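Aspartate aminotransferase (Plasmodium falciparum, PDB 3K7Y) catalyses, as a pyridoxal phosphate-dependent homodimer, the transfer of an amino group between L-aspartate and 2-oxoglutarate to give oxaloacetate and L-glutamate. Local coordinates at the interface of chains A and B. Coordinates in Å, arbitrary orientation; residue numbers count along the deposited sequence, not the author numbering. Chains: chain A/B, Aspartate aminotransferase.

Contacts 1 and 2 belong to the two-fold interface of the homodimer, and the centres of their C-alpha atoms are about 16 Å apart. They share the loop with Lys66 and the loop with Glu256, with the subunits exchanged; helix 291-302 matters in contact 2 and only grazes contact 1. In contact 1 Lys66 of chain B enters chain A; in contact 2 the backbone of the same lysine in chain A meets the Glu256 loop of chain B. Each contact has a twin, and the Glu256 loop is close in sequence to the cofactor-pocket residues Ser248, Lys249 and Arg257, so dimer assembly may help to hold the cofactor-binding segment in place.

Contact 1: the interface of chains A and B. Residues chain A 48, 52, 56, 252-253, 256, 296; chain B 64, 66.
B:Lys66 reaches into chain A and ends on the carboxylate of A:Asp56, the charged core of this patch of the homodimer interface. Its ammonium nitrogen NZ lies 2.8 Å from A:Asp56 OD2, a salt bridge that is also a hydrogen bond. The two side chains come from opposite directions, and NZ meets OD2 from above the carboxylate plane, 66° out of it. A second acid, A:Glu256, crosses the lysine obliquely. Its OE2 stands 3.4 Å from B:Lys66 CD, against the methylene part, and 4.6 Å from B:Lys66 NZ; it makes no salt bridge here, although its charge may add to the negative field around the ammonium group.

Apolar contacts line the methylene chain. A:Ile48 crosses the lysine at about a right angle and sets its CD1 3.8 Å from B:Lys66 CG; CG1, anti to the backbone N (chi1 -164°), points its branch at the partner, and CD1 ends it. Nearer the end of the lysine, A:Val52 meets it tip to tip, CG1 standing 4.0 Å from B:Lys66 CE. Beyond CG the lysine is extended, a shape that spans the distance from its own loop to A:Asp56.

Other approaches are van der Waals contacts with polar atoms. A:Ile48 CD1 is 3.4 Å from the backbone O of B:Lys64, while A:Leu253 runs alongside the lysine, pointing the same way, with CD2 3.9 Å from B:Lys66 NZ.

A:Val52 and A:Asp56 lie one turn apart on helix 50-62, and A:Leu253 and A:Glu256 on the loop that follows A:Lys249, the lysine that in this family forms the Schiff base with pyridoxal phosphate; B:Lys66 comes from a loop beyond helix 50-62 of its own chain.

Contact 2: the interface of chains A and B. Residues chain A 66-67, 290-292; chain B 255-256.
B:Glu256 lays its side chain against the start of helix 291-302 of chain A in this patch of the homodimer interface, where it has 57 Å² hidden and B:Gly255, just before it, 30 Å². Its carboxylate oxygen OE1 accepts a hydrogen bond from the backbone N of A:His292 at 3.2 Å, through the syn lone pair, on the side of the other oxygen. The bond is bent, with 142° at the hydrogen. An acid that accepts a backbone N-H in the first turn of a helix acts as a cap, and the helix dipole probably adds to the attraction for its negative charge. The chain of B:Glu256 is bent at chi2, and its carboxylate lies against the helix start. A:Ile291 crosses it at about a right angle, with CG2 3.8 Å from the B:Glu256 carboxylate carbon CD.

B:Gly255 works through its backbone. Its N donates to the carbonyl O of A:Lys66 at 3.2 Å, nearly straight at 171°, while its own O accepts from A:Ile291 N at 3.0 Å. One residue thereby joins the A:Lys66 loop to the first residue of the helix, and A:Ile291 CG2 packs 3.8 Å from B:Gly255 CA.

A:Ile291, the residue of chain A with most surface hidden here, thus combines a backbone bond with side-chain packing. A:Val290, just ahead of the helix, crosses the B:Glu256 side chain at about a right angle; with CG1 anti to its own nitrogen (chi1 177°), that methyl is directed at the carboxylate and lies 3.4 Å from B:Glu256 OE1.

Contact 1: the interface of chains A and B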
# COMPACT_ATOMS: atom_id res chain seq x y z
N ILE A 48 22.12 -1.94 6.14
CA ILE A 48 21.53 -0.61 6.27
C ILE A 48 22.58 0.51 6.34
O ILE A 48 23.56 0.39 7.05
CB ILE A 48 20.49 -0.51 7.45
CG1 ILE A 48 19.61 0.75 7.30
CG2 ILE A 48 21.18 -0.64 8.83
CD1 ILE A 48 18.14 0.47 7.33
N VAL A 52 20.74 6.73 6.00
CA VAL A 52 19.35 6.34 6.20
C VAL A 52 18.95 6.37 7.67
O VAL A 52 17.89 6.88 8.00
CB VAL A 52 19.05 4.97 5.56
CG1 VAL A 52 17.82 4.34 6.19
CG2 VAL A 52 18.87 5.12 4.06
N ASP A 56 16.25 9.00 9.20
CA ASP A 56 15.25 8.57 10.17
C ASP A 56 15.16 9.52 11.36
O ASP A 56 14.09 10.08 11.63
CB ASP A 56 15.49 7.14 10.64
CG ASP A 56 14.34 6.21 10.28
OD1 ASP A 56 13.24 6.70 9.97
OD2 ASP A 56 14.53 4.97 10.34
N SER A 252 18.54 0.72 0.95
CA SER A 252 18.33 -0.41 1.87
C SER A 252 16.99 -0.31 2.62
O SER A 252 16.87 -0.85 3.73
CB SER A 252 19.47 -0.49 2.88
OG SER A 252 19.17 0.35 4.00
N LEU A 253 16.01 0.37 2.02
CA LEU A 253 14.66 0.54 2.59
C LEU A 253 13.74 -0.60 2.19
O LEU A 253 12.85 -0.43 1.35
CB LEU A 253 14.01 1.83 2.08
CG LEU A 253 14.56 3.21 2.41
CD1 LEU A 253 13.74 4.25 1.65
CD2 LEU A 253 14.54 3.46 3.90
N GLU A 256 10.09 -0.56 4.27
CA GLU A 256 9.46 0.75 4.19
C GLU A 256 8.54 0.84 2.97
O GLU A 256 7.61 1.66 2.92
CB GLU A 256 10.53 1.84 4.14
CG GLU A 256 10.79 2.62 5.44
CD GLU A 256 10.19 1.99 6.70
OE1 GLU A 256 8.94 2.02 6.87
OE2 GLU A 256 10.97 1.52 7.55
N ILE A 296 11.12 10.33 5.15
CA ILE A 296 12.48 9.75 5.19
C ILE A 296 13.24 10.02 3.90
O ILE A 296 14.42 10.35 3.94
CB ILE A 296 12.48 8.20 5.38
CG1 ILE A 296 11.50 7.77 6.49
CG2 ILE A 296 13.90 7.67 5.65
CD1 ILE A 296 11.76 8.40 7.87
N LYS B 64 17.07 -0.59 14.02
CA LYS B 64 18.04 -0.03 13.08
C LYS B 64 17.94 -0.67 11.69
O LYS B 64 18.14 -0.01 10.67
CB LYS B 64 19.47 -0.09 13.65
CG LYS B 64 19.89 -1.42 14.32
CD LYS B 64 19.60 -1.44 15.85
CE LYS B 64 19.42 -2.88 16.37
NZ LYS B 64 18.28 -3.62 15.70
N LYS B 66 15.75 -2.52 8.58
CA LYS B 66 14.41 -2.41 7.99
C LYS B 66 14.07 -3.54 7.00
O LYS B 66 14.14 -3.34 5.80
CB LYS B 66 14.23 -1.04 7.33
CG LYS B 66 14.42 0.12 8.28
CD LYS B 66 14.36 1.46 7.57
CE LYS B 66 15.02 2.56 8.41
NZ LYS B 66 14.89 3.92 7.81

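Contact 2: the interface of chains A and B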
# COMPACT_ATOMS: atom_id res chain seq x y z
N LYS A 66 0.79 14.12 11.32
CA LYS A 66 0.79 13.06 10.30
C LYS A 66 -0.46 13.08 9.39
O LYS A 66 -1.37 12.29 9.57
CB LYS A 66 0.95 11.69 10.94
CG LYS A 66 2.23 11.56 11.75
CD LYS A 66 2.31 10.22 12.48
CE LYS A 66 3.30 10.29 13.64
NZ LYS A 66 3.50 8.98 14.32
N PRO A 67 -0.48 13.99 8.39
CA PRO A 67 -1.60 14.14 7.45
C PRO A 67 -1.67 13.11 6.31
O PRO A 67 -0.64 12.56 5.88
CB PRO A 67 -1.38 15.53 6.85
CG PRO A 67 -0.28 16.14 7.65
CD PRO A 67 0.53 15.03 8.17
N VAL A 290 2.13 6.20 2.19
CA VAL A 290 2.71 6.39 3.53
C VAL A 290 3.51 7.69 3.67
O VAL A 290 4.43 7.98 2.89
CB VAL A 290 3.56 5.16 3.96
CG1 VAL A 290 4.23 5.38 5.33
CG2 VAL A 290 2.67 3.93 3.99
N ILE A 291 3.12 8.48 4.67
CA ILE A 291 3.71 9.79 4.86
C ILE A 291 5.12 9.68 5.46
O ILE A 291 6.02 10.42 5.08
CB ILE A 291 2.74 10.70 5.66
CG1 ILE A 291 2.88 12.18 5.26
CG2 ILE A 291 2.78 10.39 7.15
CD1 ILE A 291 3.30 13.11 6.35
N HIS A 292 5.32 8.71 6.35
CA HIS A 292 6.64 8.49 6.94
C HIS A 292 7.69 8.21 5.90
O HIS A 292 8.73 8.87 5.87
CB HIS A 292 6.61 7.33 7.94
CG HIS A 292 7.97 6.80 8.29
ND1 HIS A 292 8.77 7.36 9.26
CD2 HIS A 292 8.68 5.76 7.78
CE1 HIS A 292 9.89 6.69 9.35
NE2 HIS A 292 9.87 5.71 8.46
N GLY B 255 -1.77 9.78 7.62
CA GLY B 255 -0.89 9.43 6.50
C GLY B 255 -0.09 8.16 6.66
O GLY B 255 0.47 7.66 5.69
N GLU B 256 0.00 7.63 7.88
CA GLU B 256 0.76 6.42 8.11
C GLU B 256 0.10 5.22 7.43
O GLU B 256 0.75 4.20 7.14
CB GLU B 256 0.90 6.18 9.61
CG GLU B 256 2.25 6.53 10.25
CD GLU B 256 3.18 7.38 9.39
OE1 GLU B 256 3.73 6.86 8.38
OE2 GLU B 256 3.40 8.55 9.75